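Local coordinates for protein transferrin (Manduca sexta, PDB 6WB6) that binds one ferric ion per molecule together with carbonate and transports iron as a secreted insect glycoprotein, at residues A[90-95]-A[120-125]; A[113-118]-A[218-223]; A[124-129]-A[266-271]. One frame throughout, in Å; residues are numbered along the deposited sequence.

Contact 1: residues A[90-95]-A[120-125]; sequences YEAVIV and RNVGYK. With FE (Fe (III) ion), chain E; CO3 (carbonate ion), chain G; CO3 (carbonate ion), chain F.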
loop_
_atom_site.group_PDB
_atom_site.type_symbol
_atom_site.label_atom_id
_atom_site.label_comp_id
_atom_site.label_asym_id
_atom_site.label_seq_id
_atom_site.Cartn_x
_atom_site.Cartn_y
_atom_site.Cartn_z
ATOM N N TYR A 90 -21.161 -3.854 -12.535
ATOM C CA TYR A 90 -22.217 -4.179 -11.537
ATOM C C TYR A 90 -22.884 -2.921 -11.030
ATOM O O TYR A 90 -22.262 -1.952 -10.861
ATOM C CB TYR A 90 -21.833 -5.022 -10.319
ATOM C CG TYR A 90 -20.591 -4.679 -9.553
ATOM C CD1 TYR A 90 -20.581 -3.605 -8.694
ATOM C CD2 TYR A 90 -19.469 -5.478 -9.617
ATOM C CE1 TYR A 90 -19.472 -3.301 -7.945
ATOM C CE2 TYR A 90 -18.353 -5.197 -8.871
ATOM C CZ TYR A 90 -18.358 -4.093 -8.052
ATOM O OH TYR A 90 -17.296 -3.798 -7.323
ATOM N N GLU A 91 -24.169 -3.035 -10.861
ATOM C CA GLU A 91 -24.986 -1.965 -10.333
ATOM C C GLU A 91 -25.132 -2.122 -8.833
ATOM O O GLU A 91 -25.361 -3.230 -8.329
ATOM C CB GLU A 91 -26.360 -1.973 -10.983
ATOM C CG GLU A 91 -26.299 -1.756 -12.482
ATOM C CD GLU A 91 -27.560 -2.242 -13.130
ATOM O OE1 GLU A 91 -27.693 -3.477 -13.268
ATOM O OE2 GLU A 91 -28.436 -1.400 -13.429
ATOM N N ALA A 92 -25.000 -0.996 -8.137
ATOM C CA ALA A 92 -25.121 -0.938 -6.693
ATOM C C ALA A 92 -26.585 -0.771 -6.354
ATOM O O ALA A 92 -27.286 0.024 -6.975
ATOM C CB ALA A 92 -24.306 0.232 -6.118
ATOM N N VAL A 93 -27.055 -1.530 -5.373
ATOM C CA VAL A 93 -28.454 -1.471 -5.007
ATOM C C VAL A 93 -28.562 -1.394 -3.501
ATOM O O VAL A 93 -27.628 -1.719 -2.763
ATOM C CB VAL A 93 -29.275 -2.673 -5.568
ATOM C CG1 VAL A 93 -29.317 -2.590 -7.092
ATOM C CG2 VAL A 93 -28.746 -3.962 -5.121
ATOM N N ILE A 94 -29.737 -0.947 -3.068
ATOM C CA ILE A 94 -30.158 -0.902 -1.673
ATOM C C ILE A 94 -31.311 -1.895 -1.533
ATOM O O ILE A 94 -32.304 -1.796 -2.263
ATOM C CB ILE A 94 -30.627 0.502 -1.270
ATOM C CG1 ILE A 94 -29.619 1.589 -1.677
ATOM C CG2 ILE A 94 -30.885 0.539 0.242
ATOM C CD1 ILE A 94 -30.146 2.975 -1.479
ATOM N N VAL A 95 -31.192 -2.855 -0.618
ATOM C CA VAL A 95 -32.190 -3.920 -0.482
ATOM C C VAL A 95 -32.763 -3.877 0.934
ATOM O O VAL A 95 -32.015 -3.888 1.917
ATOM C CB VAL A 95 -31.608 -5.306 -0.814
ATOM C CG1 VAL A 95 -32.685 -6.402 -0.666
ATOM C CG2 VAL A 95 -30.979 -5.345 -2.267
ATOM N N ARG A 120 -15.203 -1.073 -0.281
ATOM C CA ARG A 120 -15.740 -1.706 -1.475
ATOM C C ARG A 120 -16.769 -0.798 -2.132
ATOM O O ARG A 120 -17.247 0.170 -1.538
ATOM C CB ARG A 120 -16.338 -3.064 -1.115
ATOM C CG ARG A 120 -15.278 -4.063 -0.651
ATOM C CD ARG A 120 -15.842 -5.414 -0.132
ATOM N NE ARG A 120 -16.585 -6.164 -1.137
ATOM C CZ ARG A 120 -16.848 -7.473 -1.060
ATOM N NH1 ARG A 120 -16.409 -8.180 -0.015
ATOM N NH2 ARG A 120 -17.559 -8.078 -2.027
ATOM N N ASN A 121 -17.100 -1.105 -3.388
ATOM C CA ASN A 121 -17.913 -0.171 -4.165
ATOM C C ASN A 121 -19.383 -0.100 -3.760
ATOM O O ASN A 121 -19.850 0.966 -3.350
ATOM C CB ASN A 121 -17.825 -0.507 -5.646
ATOM C CG ASN A 121 -16.553 0.029 -6.270
ATOM O OD1 ASN A 121 -16.455 1.217 -6.580
ATOM N ND2 ASN A 121 -15.567 -0.830 -6.408
ATOM N N VAL A 122 -20.144 -1.186 -3.935
ATOM C CA VAL A 122 -21.583 -1.069 -3.715
ATOM C C VAL A 122 -21.880 -1.015 -2.230
ATOM O O VAL A 122 -22.875 -0.407 -1.805
ATOM C CB VAL A 122 -22.372 -2.224 -4.378
ATOM C CG1 VAL A 122 -21.989 -2.354 -5.839
ATOM C CG2 VAL A 122 -22.162 -3.572 -3.628
ATOM N N GLY A 123 -21.034 -1.632 -1.429
ATOM C CA GLY A 123 -21.326 -1.728 -0.014
ATOM C C GLY A 123 -20.714 -0.656 0.845
ATOM O O GLY A 123 -20.952 -0.646 2.055
ATOM N N TYR A 124 -19.941 0.265 0.273
ATOM C CA TYR A 124 -19.294 1.277 1.101
ATOM C C TYR A 124 -19.049 2.616 0.403
ATOM O O TYR A 124 -19.608 3.642 0.819
ATOM C CB TYR A 124 -17.986 0.706 1.614
ATOM C CG TYR A 124 -17.320 1.506 2.665
ATOM C CD1 TYR A 124 -17.600 1.293 4.012
ATOM C CD2 TYR A 124 -16.385 2.470 2.332
ATOM C CE1 TYR A 124 -16.952 2.025 5.001
ATOM C CE2 TYR A 124 -15.736 3.222 3.315
ATOM C CZ TYR A 124 -16.014 2.999 4.638
ATOM O OH TYR A 124 -15.347 3.749 5.599
ATOM N N LYS A 125 -18.205 2.617 -0.634
ATOM C CA LYS A 125 -17.849 3.849 -1.322
ATOM C C LYS A 125 -19.049 4.494 -1.975
ATOM O O LYS A 125 -19.218 5.708 -1.899
ATOM C CB LYS A 125 -16.773 3.581 -2.373
ATOM C CG LYS A 125 -15.522 2.923 -1.799
ATOM C CD LYS A 125 -14.367 2.911 -2.763
ATOM C CE LYS A 125 -14.557 1.886 -3.875
ATOM N NZ LYS A 125 -13.437 1.979 -4.889
HETATM FE FE FE E . -17.248 -4.802 -5.389
HETATM C C CO3 G . -18.484 -4.191 -3.547
HETATM O O1 CO3 G . -17.664 -5.179 -3.351
HETATM O O2 CO3 G . -19.015 -3.669 -2.502
HETATM O O3 CO3 G . -18.774 -3.706 -4.716
HETATM C C CO3 F . -14.830 -4.366 -4.722
HETATM O O1 CO3 F . -13.606 -4.037 -4.440
HETATM O O2 CO3 F . -15.164 -5.636 -5.040
HETATM O O3 CO3 F . -15.698 -3.378 -4.684
HETATM O O HOH W 1 -25.715 0.219 -2.690
#
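In the ferric site of the N-terminal, iron-binding lobe, Tyr-90 and Val-122 meet beside the bound iron, where strand 90-97 faces the first turn of helix 121-131. CG1 of Val-122 lies 3.4 Å from CE1 of Tyr-90 and also packs tightly on CB of Ala-92, at 3.5 Å. A chi1 of 47° sets CG of Tyr-90 between the backbone N and the carbonyl carbon. The ring slants across Val-122, and OH of Tyr-90 binds the iron at 2.2 Å. That oxygen accepts a hydrogen bond from Arg-271, and Tyr-204 supplies the other protein ligand. Two carbonates, each giving the metal two oxygens, complete the six bonds. One sits at the helix N-terminus, the anion pocket characteristic of transferrins: N of Val-122 points almost straight (175°) at its O3, 3.0 Å away, while N of Gly-123 donates to O2. Arg-120, at the N-cap position, bends at chi3 so that NE meets O1 in the guanidinium plane, 2.7 Å away and fairly straight; NH2 adds a weak bond to the same oxygen. The positive charge and the helix end would both help hold the anion. An alanine in place of Arg-120 would probably leave carbonate O1, itself an iron ligand, without the NE and NH2 donors of this guanidinium and the anion's charge less well balanced. O3 of the second carbonate is gripped twice by Asn-121, through N at 3.0 Å and ND2 at 3.1 Å, while OD1 bonds to Tyr-338. A water bridges strand and helix, donating to O of Val-93 and O of Val-122.

Contact 2: residues A[113-118]-A[218-223]; sequences SCHTGV and VAFTKV. With CO3 (carbonate ion), chain G.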
loop_
_atom_site.group_PDB
_atom_site.type_symbol
_atom_site.label_atom_id
_atom_site.label_comp_id
_atom_site.label_asym_id
_atom_site.label_seq_id
_atom_site.Cartn_x
_atom_site.Cartn_y
_atom_site.Cartn_z
ATOM N N SER A 113 -27.672 -1.831 9.238
ATOM C CA SER A 113 -27.206 -1.829 7.854
ATOM C C SER A 113 -26.241 -2.973 7.586
ATOM O O SER A 113 -25.397 -3.292 8.422
ATOM C CB SER A 113 -26.503 -0.508 7.519
ATOM O OG SER A 113 -25.322 -0.335 8.281
ATOM N N CYS A 114 -26.367 -3.575 6.401
ATOM C CA CYS A 114 -25.584 -4.735 6.007
ATOM C C CYS A 114 -24.739 -4.379 4.797
ATOM O O CYS A 114 -25.271 -4.114 3.713
ATOM C CB CYS A 114 -26.483 -5.929 5.685
ATOM S SG CYS A 114 -27.615 -6.408 6.983
ATOM N N HIS A 115 -23.429 -4.427 4.973
ATOM C CA HIS A 115 -22.481 -3.937 3.997
ATOM C C HIS A 115 -21.629 -5.096 3.523
ATOM O O HIS A 115 -21.399 -6.064 4.254
ATOM C CB HIS A 115 -21.566 -2.842 4.594
ATOM C CG HIS A 115 -22.308 -1.615 5.042
ATOM N ND1 HIS A 115 -22.406 -0.477 4.271
ATOM C CD2 HIS A 115 -23.015 -1.364 6.168
ATOM C CE1 HIS A 115 -23.158 0.415 4.889
ATOM N NE2 HIS A 115 -23.519 -0.088 6.054
ATOM N N THR A 116 -21.133 -4.979 2.300
ATOM C CA THR A 116 -20.206 -5.985 1.797
ATOM C C THR A 116 -18.931 -5.983 2.614
ATOM O O THR A 116 -18.483 -7.024 3.107
ATOM C CB THR A 116 -19.898 -5.717 0.333
ATOM O OG1 THR A 116 -19.281 -4.430 0.205
ATOM C CG2 THR A 116 -21.155 -5.755 -0.452
ATOM N N GLY A 117 -18.333 -4.811 2.766
ATOM C CA GLY A 117 -17.118 -4.681 3.530
ATOM C C GLY A 117 -16.502 -3.332 3.257
ATOM O O GLY A 117 -16.897 -2.619 2.336
ATOM N N VAL A 118 -15.499 -3.000 4.063
ATOM C CA VAL A 118 -14.908 -1.670 3.979
ATOM C C VAL A 118 -14.219 -1.469 2.635
ATOM O O VAL A 118 -13.608 -2.386 2.066
ATOM C CB VAL A 118 -13.926 -1.421 5.135
ATOM C CG1 VAL A 118 -12.656 -2.233 4.985
ATOM C CG2 VAL A 118 -13.610 0.081 5.220
ATOM N N VAL A 218 -31.320 -2.902 6.110
ATOM C CA VAL A 218 -30.951 -2.459 4.776
ATOM C C VAL A 218 -29.662 -3.169 4.405
ATOM O O VAL A 218 -28.807 -3.393 5.256
ATOM C CB VAL A 218 -30.805 -0.919 4.726
ATOM C CG1 VAL A 218 -29.733 -0.457 5.697
ATOM C CG2 VAL A 218 -30.483 -0.466 3.328
ATOM N N ALA A 219 -29.538 -3.548 3.137
ATOM C CA ALA A 219 -28.351 -4.222 2.622
ATOM C C ALA A 219 -27.875 -3.420 1.429
ATOM O O ALA A 219 -28.689 -3.006 0.603
ATOM C CB ALA A 219 -28.638 -5.668 2.201
ATOM N N PHE A 220 -26.586 -3.125 1.391
ATOM C CA PHE A 220 -25.960 -2.497 0.239
ATOM C C PHE A 220 -25.176 -3.568 -0.520
ATOM O O PHE A 220 -24.187 -4.100 -0.011
ATOM C CB PHE A 220 -25.060 -1.345 0.686
ATOM C CG PHE A 220 -25.799 -0.277 1.465
ATOM C CD1 PHE A 220 -26.588 0.644 0.814
ATOM C CD2 PHE A 220 -25.720 -0.216 2.841
ATOM C CE1 PHE A 220 -27.266 1.626 1.522
ATOM C CE2 PHE A 220 -26.408 0.771 3.556
ATOM C CZ PHE A 220 -27.183 1.681 2.889
ATOM N N THR A 221 -25.617 -3.888 -1.730
ATOM C CA THR A 221 -24.958 -4.931 -2.477
ATOM C C THR A 221 -25.149 -4.645 -3.971
ATOM O O THR A 221 -25.360 -3.495 -4.380
ATOM C CB THR A 221 -25.492 -6.281 -1.979
ATOM O OG1 THR A 221 -24.836 -7.334 -2.655
ATOM C CG2 THR A 221 -27.030 -6.373 -2.165
ATOM N N LYS A 222 -25.026 -5.676 -4.797
ATOM C CA LYS A 222 -25.174 -5.507 -6.237
ATOM C C LYS A 222 -26.223 -6.477 -6.758
ATOM O O LYS A 222 -26.581 -7.457 -6.108
ATOM C CB LYS A 222 -23.857 -5.689 -7.003
ATOM C CG LYS A 222 -23.247 -7.066 -6.975
ATOM C CD LYS A 222 -22.016 -7.149 -7.868
ATOM C CE LYS A 222 -21.204 -8.387 -7.555
ATOM N NZ LYS A 222 -19.796 -8.325 -8.089
ATOM N N VAL A 223 -26.688 -6.186 -7.970
ATOM C CA VAL A 223 -27.889 -6.817 -8.498
ATOM C C VAL A 223 -27.684 -8.308 -8.642
ATOM O O VAL A 223 -28.546 -9.114 -8.288
ATOM C CB VAL A 223 -28.257 -6.186 -9.850
ATOM C CG1 VAL A 223 -29.325 -7.021 -10.566
ATOM C CG2 VAL A 223 -28.692 -4.787 -9.617
HETATM C C CO3 G . -18.484 -4.191 -3.547
HETATM O O1 CO3 G . -17.664 -5.179 -3.351
HETATM O O2 CO3 G . -19.015 -3.669 -2.502
HETATM O O3 CO3 G . -18.774 -3.706 -4.716
#
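Ser-113 pairs with Val-218 and Cys-114 with Ala-219 as neighbouring parallel strands in the mixed sheet of the iron-binding lobe. Two backbone bonds join them: N of Cys-114 donates to O of Val-218 at 2.7 Å, and O of Cys-114 accepts from N of Phe-220 at 2.8 Å. The second is the straighter, 165° at the hydrogen. Both carbonyl oxygens also receive a CA-H...O contact, from Ser-113 and Ala-219 respectively. Beyond Cys-114 the chains draw apart, and side chains take over. The imidazole of His-115 lies alongside the ring of Phe-220, pointing the same way, with CD2 of Phe-220 over one of its faces, 3.3 Å from CE1. The planes are inclined at 33°, an oblique pairing. Both ring nitrogens of His-115 have partners: NE2 shares a hydrogen bond with OG of Ser-113 in the ring plane, at 2.9 Å, and ND1 bonds to O of Gly-123 on the neighbouring helix. This double hold probably fixes the imidazole's rotation against Phe-220. OG of Ser-113 is also bonded to Ser-162, on the adjoining strand 161-163. On the face carrying Cys-114 and Ala-219, the two CB atoms lie 4.1 Å apart, and a disulfide to Cys-210 ties the strand to helix 203-213. Thr-221 OG1 is satisfied by O of Tyr-204 in that same helix. Farther along, Thr-116 sets CG2 against O of Phe-220, 3.5 Å away, and its OG1 donates at 2.8 Å to O2 of the iron-bound carbonate that also takes N-H bonds from Val-122 and Gly-123.

Contact 3: residues A[124-129]-A[266-271]; sequences YKIPLT and CSWAAR. With NAG (2-acetamido-2-deoxy-beta-D-glucopyranose), chain C.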
loop_
_atom_site.group_PDB
_atom_site.type_symbol
_atom_site.label_atom_id
_atom_site.label_comp_id
_atom_site.label_asym_id
_atom_site.label_seq_id
_atom_site.Cartn_x
_atom_site.Cartn_y
_atom_site.Cartn_z
ATOM N N TYR A 124 -19.941 0.265 0.273
ATOM C CA TYR A 124 -19.294 1.277 1.101
ATOM C C TYR A 124 -19.049 2.616 0.403
ATOM O O TYR A 124 -19.608 3.642 0.819
ATOM C CB TYR A 124 -17.986 0.706 1.614
ATOM C CG TYR A 124 -17.320 1.506 2.665
ATOM C CD1 TYR A 124 -17.600 1.293 4.012
ATOM C CD2 TYR A 124 -16.385 2.470 2.332
ATOM C CE1 TYR A 124 -16.952 2.025 5.001
ATOM C CE2 TYR A 124 -15.736 3.222 3.315
ATOM C CZ TYR A 124 -16.014 2.999 4.638
ATOM O OH TYR A 124 -15.347 3.749 5.599
ATOM N N LYS A 125 -18.205 2.617 -0.634
ATOM C CA LYS A 125 -17.849 3.849 -1.322
ATOM C C LYS A 125 -19.049 4.494 -1.975
ATOM O O LYS A 125 -19.218 5.708 -1.899
ATOM C CB LYS A 125 -16.773 3.581 -2.373
ATOM C CG LYS A 125 -15.522 2.923 -1.799
ATOM C CD LYS A 125 -14.367 2.911 -2.763
ATOM C CE LYS A 125 -14.557 1.886 -3.875
ATOM N NZ LYS A 125 -13.437 1.979 -4.889
ATOM N N ILE A 126 -19.890 3.710 -2.632
ATOM C CA ILE A 126 -21.067 4.274 -3.281
ATOM C C ILE A 126 -22.012 4.774 -2.186
ATOM O O ILE A 126 -22.380 5.964 -2.182
ATOM C CB ILE A 126 -21.701 3.236 -4.225
ATOM C CG1 ILE A 126 -20.788 3.052 -5.455
ATOM C CG2 ILE A 126 -23.121 3.610 -4.630
ATOM C CD1 ILE A 126 -21.352 2.141 -6.484
ATOM N N PRO A 127 -22.409 3.949 -1.224
ATOM C CA PRO A 127 -23.297 4.482 -0.178
ATOM C C PRO A 127 -22.757 5.751 0.457
ATOM O O PRO A 127 -23.510 6.701 0.695
ATOM C CB PRO A 127 -23.377 3.327 0.814
ATOM C CG PRO A 127 -23.296 2.133 -0.015
ATOM C CD PRO A 127 -22.294 2.475 -1.117
ATOM N N LEU A 128 -21.461 5.800 0.742
ATOM C CA LEU A 128 -20.921 7.013 1.329
ATOM C C LEU A 128 -21.049 8.176 0.363
ATOM O O LEU A 128 -21.408 9.282 0.775
ATOM C CB LEU A 128 -19.474 6.803 1.753
ATOM C CG LEU A 128 -19.261 6.117 3.094
ATOM C CD1 LEU A 128 -17.827 5.638 3.258
ATOM C CD2 LEU A 128 -19.594 7.035 4.232
ATOM N N THR A 129 -20.800 7.932 -0.937
ATOM C CA THR A 129 -20.851 9.001 -1.925
ATOM C C THR A 129 -22.237 9.614 -2.003
ATOM O O THR A 129 -22.371 10.836 -2.122
ATOM C CB THR A 129 -20.411 8.475 -3.322
ATOM O OG1 THR A 129 -19.043 8.061 -3.279
ATOM C CG2 THR A 129 -20.549 9.556 -4.411
ATOM N N CYS A 266 -33.574 -0.517 -9.543
ATOM C CA CYS A 266 -33.200 0.884 -9.436
ATOM C C CYS A 266 -31.896 0.950 -8.667
ATOM O O CYS A 266 -31.774 0.340 -7.592
ATOM C CB CYS A 266 -34.269 1.690 -8.714
ATOM S SG CYS A 266 -34.713 1.001 -7.115
ATOM N N SER A 267 -30.941 1.703 -9.208
ATOM C CA SER A 267 -29.551 1.678 -8.770
ATOM C C SER A 267 -29.013 3.093 -8.804
ATOM O O SER A 267 -29.176 3.791 -9.800
ATOM C CB SER A 267 -28.709 0.762 -9.669
ATOM O OG SER A 267 -27.315 0.949 -9.446
ATOM N N TRP A 268 -28.396 3.530 -7.712
ATOM C CA TRP A 268 -27.884 4.894 -7.674
ATOM C C TRP A 268 -26.513 5.046 -8.325
ATOM O O TRP A 268 -26.130 6.168 -8.680
ATOM C CB TRP A 268 -27.826 5.430 -6.233
ATOM C CG TRP A 268 -27.333 4.522 -5.140
ATOM C CD1 TRP A 268 -26.744 3.293 -5.264
ATOM C CD2 TRP A 268 -27.407 4.787 -3.731
ATOM N NE1 TRP A 268 -26.448 2.786 -4.024
ATOM C CE2 TRP A 268 -26.846 3.685 -3.067
ATOM C CE3 TRP A 268 -27.894 5.857 -2.971
ATOM C CZ2 TRP A 268 -26.753 3.619 -1.685
ATOM C CZ3 TRP A 268 -27.801 5.790 -1.608
ATOM C CH2 TRP A 268 -27.235 4.673 -0.972
ATOM N N ALA A 269 -25.760 3.961 -8.483
ATOM C CA ALA A 269 -24.500 4.025 -9.204
ATOM C C ALA A 269 -24.087 2.622 -9.596
ATOM O O ALA A 269 -24.560 1.634 -9.022
ATOM C CB ALA A 269 -23.406 4.689 -8.368
ATOM N N ALA A 270 -23.158 2.550 -10.559
ATOM C CA ALA A 270 -22.615 1.284 -11.014
ATOM C C ALA A 270 -21.096 1.358 -11.055
ATOM O O ALA A 270 -20.517 2.413 -11.255
ATOM C CB ALA A 270 -23.140 0.920 -12.403
ATOM N N ARG A 271 -20.454 0.233 -10.841
ATOM C CA ARG A 271 -19.040 0.140 -11.156
ATOM C C ARG A 271 -18.887 -0.122 -12.650
ATOM O O ARG A 271 -19.418 -1.125 -13.154
ATOM C CB ARG A 271 -18.383 -0.949 -10.352
ATOM C CG ARG A 271 -16.904 -0.988 -10.509
ATOM C CD ARG A 271 -16.382 -2.037 -9.609
ATOM N NE ARG A 271 -14.933 -2.069 -9.592
ATOM C CZ ARG A 271 -14.239 -2.958 -8.899
ATOM N NH1 ARG A 271 -14.865 -3.869 -8.152
ATOM N NH2 ARG A 271 -12.930 -2.938 -8.954
HETATM C C1 NAG C . -27.226 8.198 -11.528
HETATM C C2 NAG C . -28.192 7.067 -11.828
HETATM C C3 NAG C . -29.624 7.520 -12.133
HETATM C C4 NAG C . -30.105 8.650 -11.216
HETATM C C5 NAG C . -29.005 9.664 -10.911
HETATM C C6 NAG C . -29.408 10.514 -9.728
HETATM C C7 NAG C . -26.960 5.161 -12.781
HETATM C C8 NAG C . -26.664 4.462 -14.072
HETATM N N2 NAG C . -27.662 6.284 -12.928
HETATM O O3 NAG C . -30.456 6.363 -11.958
HETATM O O4 NAG C . -31.128 9.450 -11.827
HETATM O O5 NAG C . -27.770 9.056 -10.542
HETATM O O6 NAG C . -29.647 9.604 -8.661
HETATM O O7 NAG C . -26.595 4.712 -11.703
#
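Ile-126 pushes its two branches into the hollow between Trp-268 and Ala-269, joining helix 121-131 to segment 266-271, where the helix packs on the mixed sheet of the iron-binding lobe. The CG2 branch, anti to the backbone N, lies over one face of the indole, 3.9 Å from the centroid of its five-membered ring, a CH-pi contact. Its nearest indole atom is NE1, at 3.5 Å. The other branch, extended through CG1, carries CD1 to CB of Ala-269, 3.8 Å away; that small methyl also faces CG2, so it fills the angle between the branches. Trp-268 crosses Ile-126 obliquely. The six-membered half of the indole meets the next helix residue: CZ2 lies 3.9 Å from CA of Pro-127 and slightly farther from its CG, the two side chains crossing at about a right angle. The helix is kinked at Pro-127, whose nitrogen has no hydrogen to give to the preceding turn. Around the kink, N and OG1 of Thr-129 both donate to O of Lys-125, approaching its plane from opposite faces, with the hydroxyl at 2.7 Å. Met-130, Leu-131, Ala-92 and Ile-94 also touch Trp-268, and Ser-267, Trp-268 and Ala-269 neighbour the protein's glycan. The touching groups are buried and hydrocarbon apart from NE1, so this contact probably rests on fit of shape and exclusion of water rather than on polar bonds.

All three contacts are buried, and all belong to the one mixed sheet and its surroundings. Contacts 1 and 3 share helix 121-131: its N-terminal turn works at the metal in contact 1, while the next turn packs on apolar side chains in contact 3. Contact 2 supplies the parallel strand pairing, and its chemistry is mainly backbone and side-chain hydrogen bonding. Strand 90-97 lies between strands 218-222 and 269-271, so contacts 2 and 3 flank contact 1. Contacts 1 and 2 converge on the same carbonate. Contact 3 reaches the iron site through Arg-271, and Phe-220 of contact 2 touches both Pro-127 and Trp-268.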